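PDB 5LHJ: leucine aminopeptidase 2, chloroplastic from Streptomyces sp. BC16019, which acts in bottromycin maturation as a manganese-binding metalloaminopeptidase of the M17 family, probably removing unsubstituted N-terminal amino acids from peptides. Local coordinates for residues A[159-162]-A[166-169]; A[348-353]-A[372-377]; A[443-448]-A[458-463]. All coordinates share one frame; numbering follows the deposited sequence.

Contact 1 of 3, residues A[159-162]-A[166-169]; sequences VATP and AVAE
Val167, near the start of a long helix, presses one methyl against both Val159 and Thr161 on the incoming chain. Its CG2 does all the touching across this contact: it meets Thr161 CG2 at 3.4 Å, tighter than ordinary van der Waals packing, and Val159 CG1 at 4.0 Å. In both pairs the side chains point in opposite senses and overlap alongside, methyl against methyl. Thr161 brings its methyl here because CG2 sits between its own N and carbonyl carbon, while OG1 swings to the far side of CB from the backbone N (chi1 174°). That hydroxyl is hydrogen-bonded to Glu163 N, the pattern of an ST turn, which fixes the rotation of the threonine where the chain bends into the helix. The carbonyl oxygens of Val159 and Thr161 both bond to NH2 of Arg164, bracing the same bend. Farther along the helix, Glu169 reaches outside the contact and makes a salt bridge with Arg129. Val159 ends strand 156-159, at one edge of the N-terminal sheet and parallel to strand 109-112, and the turn leads at once into helix 164-185, the long connection towards the catalytic domain, as in other leucine aminopeptidases. Helix 124-139 packs alongside, its Ala128 touching Thr161, Ala166 and Val167 and its Val131 touching Val159.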
loop_
_atom_site.group_PDB
_atom_site.type_symbol
_atom_site.label_atom_id
_atom_site.label_comp_id
_atom_site.label_asym_id
_atom_site.label_seq_id
_atom_site.Cartn_x
_atom_site.Cartn_y
_atom_site.Cartn_z
ATOM N N VAL A 159 -7.015 38.833 -36.770
ATOM C CA VAL A 159 -5.590 39.027 -36.531
ATOM C C VAL A 159 -5.096 40.070 -37.531
ATOM O O VAL A 159 -5.155 39.828 -38.745
ATOM C CB VAL A 159 -4.794 37.714 -36.692
ATOM C CG1 VAL A 159 -3.310 37.938 -36.397
ATOM C CG2 VAL A 159 -5.342 36.642 -35.756
ATOM N N ALA A 160 -4.641 41.217 -37.019
ATOM C CA ALA A 160 -4.126 42.312 -37.856
ATOM C C ALA A 160 -2.658 42.077 -38.217
ATOM O O ALA A 160 -1.812 41.899 -37.339
ATOM C CB ALA A 160 -4.298 43.654 -37.155
ATOM N N THR A 161 -2.372 42.052 -39.517
ATOM C CA THR A 161 -1.021 41.860 -40.048
ATOM C C THR A 161 -1.119 41.795 -41.570
ATOM O O THR A 161 -2.119 41.304 -42.087
ATOM C CB THR A 161 -0.340 40.559 -39.547
ATOM O OG1 THR A 161 0.922 40.362 -40.201
ATOM C CG2 THR A 161 -1.221 39.323 -39.775
ATOM N N PRO A 162 -0.087 42.285 -42.289
ATOM C CA PRO A 162 -0.016 41.970 -43.730
ATOM C C PRO A 162 0.319 40.500 -44.051
ATOM O O PRO A 162 0.161 40.092 -45.201
ATOM C CB PRO A 162 1.094 42.903 -44.243
ATOM C CG PRO A 162 1.906 43.236 -43.046
ATOM C CD PRO A 162 1.007 43.171 -41.850
ATOM N N ALA A 166 0.742 33.494 -43.354
ATOM C CA ALA A 166 1.128 33.026 -42.009
ATOM C C ALA A 166 -0.082 32.871 -41.079
ATOM O O ALA A 166 -0.150 31.911 -40.315
ATOM C CB ALA A 166 2.146 33.970 -41.392
ATOM N N VAL A 167 -1.031 33.805 -41.152
ATOM C CA VAL A 167 -2.268 33.712 -40.362
ATOM C C VAL A 167 -3.040 32.442 -40.737
ATOM O O VAL A 167 -3.456 31.676 -39.860
ATOM C CB VAL A 167 -3.163 34.962 -40.505
ATOM C CG1 VAL A 167 -4.531 34.741 -39.854
ATOM C CG2 VAL A 167 -2.473 36.178 -39.889
ATOM N N ALA A 168 -3.195 32.210 -42.037
ATOM C CA ALA A 168 -3.890 31.021 -42.525
ATOM C C ALA A 168 -3.226 29.729 -42.067
ATOM O O ALA A 168 -3.927 28.799 -41.658
ATOM C CB ALA A 168 -4.005 31.048 -44.056
ATOM N N GLU A 169 -1.892 29.682 -42.125
ATOM C CA GLU A 169 -1.106 28.525 -41.675
ATOM C C GLU A 169 -1.337 28.266 -40.177
ATOM O O GLU A 169 -1.551 27.124 -39.760
ATOM C CB GLU A 169 0.407 28.730 -41.901
ATOM C CG GLU A 169 0.905 28.600 -43.345
ATOM C CD GLU A 169 2.368 29.017 -43.520
ATOM O OE1 GLU A 169 3.108 29.198 -42.505
ATOM O OE2 GLU A 169 2.783 29.188 -44.688
#

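Contact 2 of 3, residues A[348-353]-A[372-377]; sequences VVLADV and ATLTSA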
loop_
_atom_site.group_PDB
_atom_site.type_symbol
_atom_site.label_atom_id
_atom_site.label_comp_id
_atom_site.label_asym_id
_atom_site.label_seq_id
_atom_site.Cartn_x
_atom_site.Cartn_y
_atom_site.Cartn_z
ATOM N N VAL A 348 2.277 -3.841 -27.781
ATOM C CA VAL A 348 1.827 -5.091 -28.398
ATOM C C VAL A 348 0.905 -4.802 -29.599
ATOM O O VAL A 348 1.012 -5.455 -30.627
ATOM C CB VAL A 348 1.135 -6.002 -27.338
ATOM C CG1 VAL A 348 0.519 -7.243 -27.967
ATOM C CG2 VAL A 348 2.122 -6.387 -26.246
ATOM N N VAL A 349 0.031 -3.816 -29.458
ATOM C CA VAL A 349 -0.848 -3.370 -30.538
ATOM C C VAL A 349 -0.032 -2.740 -31.695
ATOM O O VAL A 349 -0.262 -3.034 -32.874
ATOM C CB VAL A 349 -1.898 -2.370 -30.004
ATOM C CG1 VAL A 349 -2.669 -1.731 -31.134
ATOM C CG2 VAL A 349 -2.858 -3.044 -29.020
ATOM N N LEU A 350 0.909 -1.868 -31.357
ATOM C CA LEU A 350 1.721 -1.180 -32.354
ATOM C C LEU A 350 2.642 -2.102 -33.154
ATOM O O LEU A 350 2.915 -1.818 -34.317
ATOM C CB LEU A 350 2.568 -0.087 -31.696
ATOM C CG LEU A 350 1.806 1.096 -31.090
ATOM C CD1 LEU A 350 2.720 1.968 -30.222
ATOM C CD2 LEU A 350 1.176 1.905 -32.182
ATOM N N ALA A 351 3.128 -3.178 -32.525
ATOM C CA ALA A 351 4.138 -4.073 -33.121
ATOM C C ALA A 351 3.810 -4.477 -34.554
ATOM O O ALA A 351 4.573 -4.210 -35.488
ATOM C CB ALA A 351 4.309 -5.313 -32.255
ATOM N N ASP A 352 2.639 -5.069 -34.751
ATOM C CA ASP A 352 2.283 -5.595 -36.083
ATOM C C ASP A 352 2.028 -4.473 -37.076
ATOM O O ASP A 352 2.293 -4.620 -38.266
ATOM C CB ASP A 352 1.058 -6.498 -35.994
ATOM C CG ASP A 352 1.214 -7.545 -34.934
ATOM O OD1 ASP A 352 1.814 -8.590 -35.246
ATOM O OD2 ASP A 352 0.812 -7.318 -33.759
ATOM N N VAL A 353 1.543 -3.334 -36.588
ATOM C CA VAL A 353 1.314 -2.188 -37.470
ATOM C C VAL A 353 2.652 -1.628 -37.977
ATOM O O VAL A 353 2.763 -1.245 -39.136
ATOM C CB VAL A 353 0.465 -1.098 -36.785
ATOM C CG1 VAL A 353 0.259 0.093 -37.712
ATOM C CG2 VAL A 353 -0.869 -1.689 -36.336
ATOM N N ALA A 372 2.534 7.773 -29.625
ATOM C CA ALA A 372 1.791 6.949 -28.684
ATOM C C ALA A 372 1.886 7.468 -27.268
ATOM O O ALA A 372 2.937 7.935 -26.838
ATOM C CB ALA A 372 2.291 5.510 -28.760
ATOM N N THR A 373 0.768 7.410 -26.549
ATOM C CA THR A 373 0.752 7.615 -25.093
ATOM C C THR A 373 1.149 6.278 -24.465
ATOM O O THR A 373 0.295 5.476 -24.056
ATOM C CB THR A 373 -0.631 8.078 -24.622
ATOM O OG1 THR A 373 -1.633 7.185 -25.131
ATOM C CG2 THR A 373 -0.916 9.489 -25.140
ATOM N N LEU A 374 2.449 6.016 -24.414
ATOM C CA LEU A 374 2.913 4.646 -24.234
ATOM C C LEU A 374 3.247 4.276 -22.799
ATOM O O LEU A 374 2.754 3.260 -22.326
ATOM C CB LEU A 374 4.084 4.332 -25.178
ATOM C CG LEU A 374 4.258 2.857 -25.557
ATOM C CD1 LEU A 374 3.034 2.321 -26.293
ATOM C CD2 LEU A 374 5.505 2.671 -26.389
ATOM N N THR A 375 4.053 5.080 -22.104
ATOM C CA THR A 375 4.583 4.662 -20.798
ATOM C C THR A 375 4.437 5.719 -19.733
ATOM O O THR A 375 4.600 6.902 -20.015
ATOM C CB THR A 375 6.074 4.274 -20.871
ATOM O OG1 THR A 375 6.887 5.431 -21.153
ATOM C CG2 THR A 375 6.282 3.215 -21.923
ATOM N N SER A 376 4.178 5.277 -18.510
ATOM C CA SER A 376 4.076 6.181 -17.370
ATOM C C SER A 376 5.445 6.502 -16.786
ATOM O O SER A 376 5.593 7.515 -16.111
ATOM C CB SER A 376 3.176 5.579 -16.300
ATOM O OG SER A 376 3.681 4.314 -15.888
ATOM N N ALA A 377 6.448 5.666 -17.059
ATOM C CA ALA A 377 7.778 5.821 -16.467
ATOM C C ALA A 377 8.445 7.111 -16.935
ATOM O O ALA A 377 9.163 7.732 -16.149
ATOM C CB ALA A 377 8.648 4.616 -16.785
#
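Leu350 on helix 345-358 and Ala372 at the end of strand 367-372 make the nearest backbone approach, 8.9 Å between their CA atoms, a spacing bridged by side chains without any hydrogen bond across. A single methyl carries the contact: Leu350 CD1 lies 3.9 Å from Ala372 CB and 4.0 Å from Leu374 CD1, resting against both a residue that ends the strand and one that has already left it. The Leu350 chain runs out extended, CD1 lying anti to CA (chi2 168°), which carries this branch to the far end of its reach. Leu374 crosses it obliquely and offers only its CD1 branch; its CG is turned roughly opposite the backbone N, at a chi1 of -154° that is well short of the staggered value. The pairing belongs to the closing half of a beta-alpha-beta crossover that starts from strand 306-316: the helix passes over strand 255-263, which lies between and parallel to both, before the chain enters strand 367-372. Accordingly Leu350 also rests on Val259 and Lys261, and Ala372 on Lys261. Between the two residues that meet Leu350, Thr373 is the centre of an inverse gamma turn, and it faces the metal site: its O is hydrogen-bonded to Lys261 NZ and its OG1 to Asp284 OD1. Both partners bind manganese in a structure of this protein, although the metal is absent from this chain, which is consistent with Thr373 being a second-shell residue that positions two of the ligands. The loop is gripped beyond the turn as well: Leu374 N bonds to Asp462 OD1, and Thr375 OG1 is hydrogen-bonded to both Asp462 OD2 and Thr441 OG1.

Contact 3 of 3, residues A[443-448]-A[458-463]; sequences QAALFL and WAHLDI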
loop_
_atom_site.group_PDB
_atom_site.type_symbol
_atom_site.label_atom_id
_atom_site.label_comp_id
_atom_site.label_asym_id
_atom_site.label_seq_id
_atom_site.Cartn_x
_atom_site.Cartn_y
_atom_site.Cartn_z
ATOM N N GLN A 443 12.842 0.637 -22.608
ATOM C CA GLN A 443 12.529 -0.734 -23.015
ATOM C C GLN A 443 11.391 -0.774 -24.039
ATOM O O GLN A 443 11.454 -1.547 -24.990
ATOM C CB GLN A 443 12.174 -1.604 -21.811
ATOM C CG GLN A 443 13.348 -1.826 -20.874
ATOM C CD GLN A 443 12.916 -2.216 -19.475
ATOM O OE1 GLN A 443 11.864 -2.835 -19.282
ATOM N NE2 GLN A 443 13.739 -1.882 -18.483
ATOM N N ALA A 444 10.376 0.083 -23.862
ATOM C CA ALA A 444 9.251 0.118 -24.819
ATOM C C ALA A 444 9.708 0.555 -26.212
ATOM O O ALA A 444 9.245 0.017 -27.230
ATOM C CB ALA A 444 8.131 1.020 -24.322
ATOM N N ALA A 445 10.614 1.530 -26.257
ATOM C CA ALA A 445 11.158 2.025 -27.513
ATOM C C ALA A 445 11.962 0.927 -28.214
ATOM O O ALA A 445 11.824 0.719 -29.422
ATOM C CB ALA A 445 12.018 3.265 -27.262
ATOM N N LEU A 446 12.796 0.217 -27.444
ATOM C CA LEU A 446 13.561 -0.932 -27.972
ATOM C C LEU A 446 12.648 -2.063 -28.482
ATOM O O LEU A 446 12.916 -2.680 -29.515
ATOM C CB LEU A 446 14.520 -1.468 -26.901
ATOM C CG LEU A 446 15.635 -0.493 -26.484
ATOM C CD1 LEU A 446 16.298 -0.937 -25.188
ATOM C CD2 LEU A 446 16.669 -0.340 -27.594
ATOM N N PHE A 447 11.577 -2.332 -27.739
ATOM C CA PHE A 447 10.544 -3.289 -28.143
ATOM C C PHE A 447 9.994 -2.923 -29.526
ATOM O O PHE A 447 9.954 -3.781 -30.434
ATOM C CB PHE A 447 9.440 -3.324 -27.055
ATOM C CG PHE A 447 8.325 -4.290 -27.307
ATOM C CD1 PHE A 447 7.349 -4.035 -28.281
ATOM C CD2 PHE A 447 8.200 -5.439 -26.531
ATOM C CE1 PHE A 447 6.302 -4.923 -28.498
ATOM C CE2 PHE A 447 7.141 -6.318 -26.736
ATOM C CZ PHE A 447 6.199 -6.065 -27.727
ATOM N N LEU A 448 9.567 -1.672 -29.690
ATOM C CA LEU A 448 9.015 -1.209 -30.974
ATOM C C LEU A 448 10.045 -1.276 -32.099
ATOM O O LEU A 448 9.716 -1.628 -33.234
ATOM C CB LEU A 448 8.492 0.222 -30.861
ATOM C CG LEU A 448 7.320 0.477 -29.909
ATOM C CD1 LEU A 448 7.012 1.970 -29.893
ATOM C CD2 LEU A 448 6.082 -0.313 -30.285
ATOM N N TRP A 458 13.331 5.604 -38.664
ATOM C CA TRP A 458 12.192 5.546 -37.760
ATOM C C TRP A 458 12.403 6.435 -36.553
ATOM O O TRP A 458 13.525 6.561 -36.054
ATOM C CB TRP A 458 11.965 4.087 -37.336
ATOM C CG TRP A 458 11.155 3.851 -36.088
ATOM C CD1 TRP A 458 9.787 3.883 -35.959
ATOM C CD2 TRP A 458 11.673 3.512 -34.800
ATOM N NE1 TRP A 458 9.430 3.601 -34.654
ATOM C CE2 TRP A 458 10.574 3.359 -33.929
ATOM C CE3 TRP A 458 12.966 3.329 -34.293
ATOM C CZ2 TRP A 458 10.734 3.024 -32.584
ATOM C CZ3 TRP A 458 13.121 3.000 -32.937
ATOM C CH2 TRP A 458 12.015 2.860 -32.111
ATOM N N ALA A 459 11.312 7.058 -36.109
ATOM C CA ALA A 459 11.275 7.782 -34.848
ATOM C C ALA A 459 10.016 7.409 -34.074
ATOM O O ALA A 459 8.970 7.112 -34.660
ATOM C CB ALA A 459 11.326 9.294 -35.078
ATOM N N HIS A 460 10.133 7.452 -32.748
ATOM C CA HIS A 460 9.053 7.109 -31.823
ATOM C C HIS A 460 8.862 8.276 -30.854
ATOM O O HIS A 460 9.829 8.732 -30.220
ATOM C CB HIS A 460 9.429 5.810 -31.102
ATOM C CG HIS A 460 8.709 5.570 -29.807
ATOM N ND1 HIS A 460 7.335 5.492 -29.712
ATOM C CD2 HIS A 460 9.185 5.354 -28.558
ATOM C CE1 HIS A 460 6.994 5.267 -28.457
ATOM N NE2 HIS A 460 8.099 5.160 -27.738
ATOM N N LEU A 461 7.622 8.761 -30.761
ATOM C CA LEU A 461 7.266 9.846 -29.844
ATOM C C LEU A 461 6.373 9.293 -28.737
ATOM O O LEU A 461 5.266 8.854 -29.015
ATOM C CB LEU A 461 6.516 10.953 -30.586
ATOM C CG LEU A 461 7.162 11.609 -31.800
ATOM C CD1 LEU A 461 6.367 12.839 -32.250
ATOM C CD2 LEU A 461 8.570 12.011 -31.502
ATOM N N ASP A 462 6.865 9.298 -27.499
ATOM C CA ASP A 462 6.092 8.824 -26.349
ATOM C C ASP A 462 5.524 10.063 -25.656
ATOM O O ASP A 462 6.273 10.835 -25.059
ATOM C CB ASP A 462 6.971 7.991 -25.416
ATOM C CG ASP A 462 6.184 7.282 -24.296
ATOM O OD1 ASP A 462 4.991 7.592 -24.029
ATOM O OD2 ASP A 462 6.791 6.388 -23.658
ATOM N N ILE A 463 4.210 10.263 -25.777
ATOM C CA ILE A 463 3.575 11.521 -25.365
ATOM C C ILE A 463 2.559 11.329 -24.229
ATOM O O ILE A 463 1.661 12.147 -24.061
ATOM C CB ILE A 463 2.926 12.234 -26.572
ATOM C CG1 ILE A 463 1.799 11.398 -27.198
ATOM C CG2 ILE A 463 3.995 12.560 -27.620
ATOM C CD1 ILE A 463 0.877 12.181 -28.115
#
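Leu448 sets a methyl on the imidazole of His460 in a CH-pi contact, CD1 standing 3.7 Å from the ring centroid and 20° off its normal. The methyl is shifted toward the rim, with His460 ND1 at 3.5 Å and CE1 at 3.6 Å from Leu448 CD1. On the opposite face Asp462 N lies above the plane, near the rim. His460 reaches the helix because its CG stands across CB from the backbone N (chi1 159°), and its CD2 then comes 3.8 Å from Ala445 CB. Two residues earlier on the strand, Trp458 approaches the same helix with the six-membered end of its indole: CZ2 packs 4.0 Å from Leu448 CB, and CH2 comes 3.4 Å from the carbonyl oxygen of Ala445. Helix 443-448 and strand 458-462 run roughly antiparallel, at 144°, their axes 9.8 Å apart, and the helix covers a sheet of the catalytic domain. Leu448 also touches Leu350 and Leu354 of helix 345-358. Both rings have their polar ends tied to one carboxylate, that of Asp370 on the adjoining parallel strand: OD1 takes His460 ND1 and OD2 takes Trp458 NE1. With His460 ND1 and Trp458 NE1 both bonded to Asp370, the rings meet the helix through a ring face and C-H groups rather than by hydrogen bonds, and Asp370 fixes how both are rotated.

Overall arrangement
From the N terminus, contact 1 comes first, closing a very short loop between the last strand of the N-terminal sheet and helix 164-185. Contact 2 then closes a longer excursion between helix 345-358 and the loop after strand 367-372, and contact 3 returns the chain from helix 440-449 to strand 458-462. The three follow in series; none nests in or crosses another. Contact 1 stands apart, its centre 38 Å from that of contact 2 and on the other side of the chain's centre. Contacts 2 and 3 are only 8 Å apart, centre to centre, and joined by backbone pairing of strands 367-372 and 458-462 and by Leu374 CD2 packing 3.6 Å from His460 CE1.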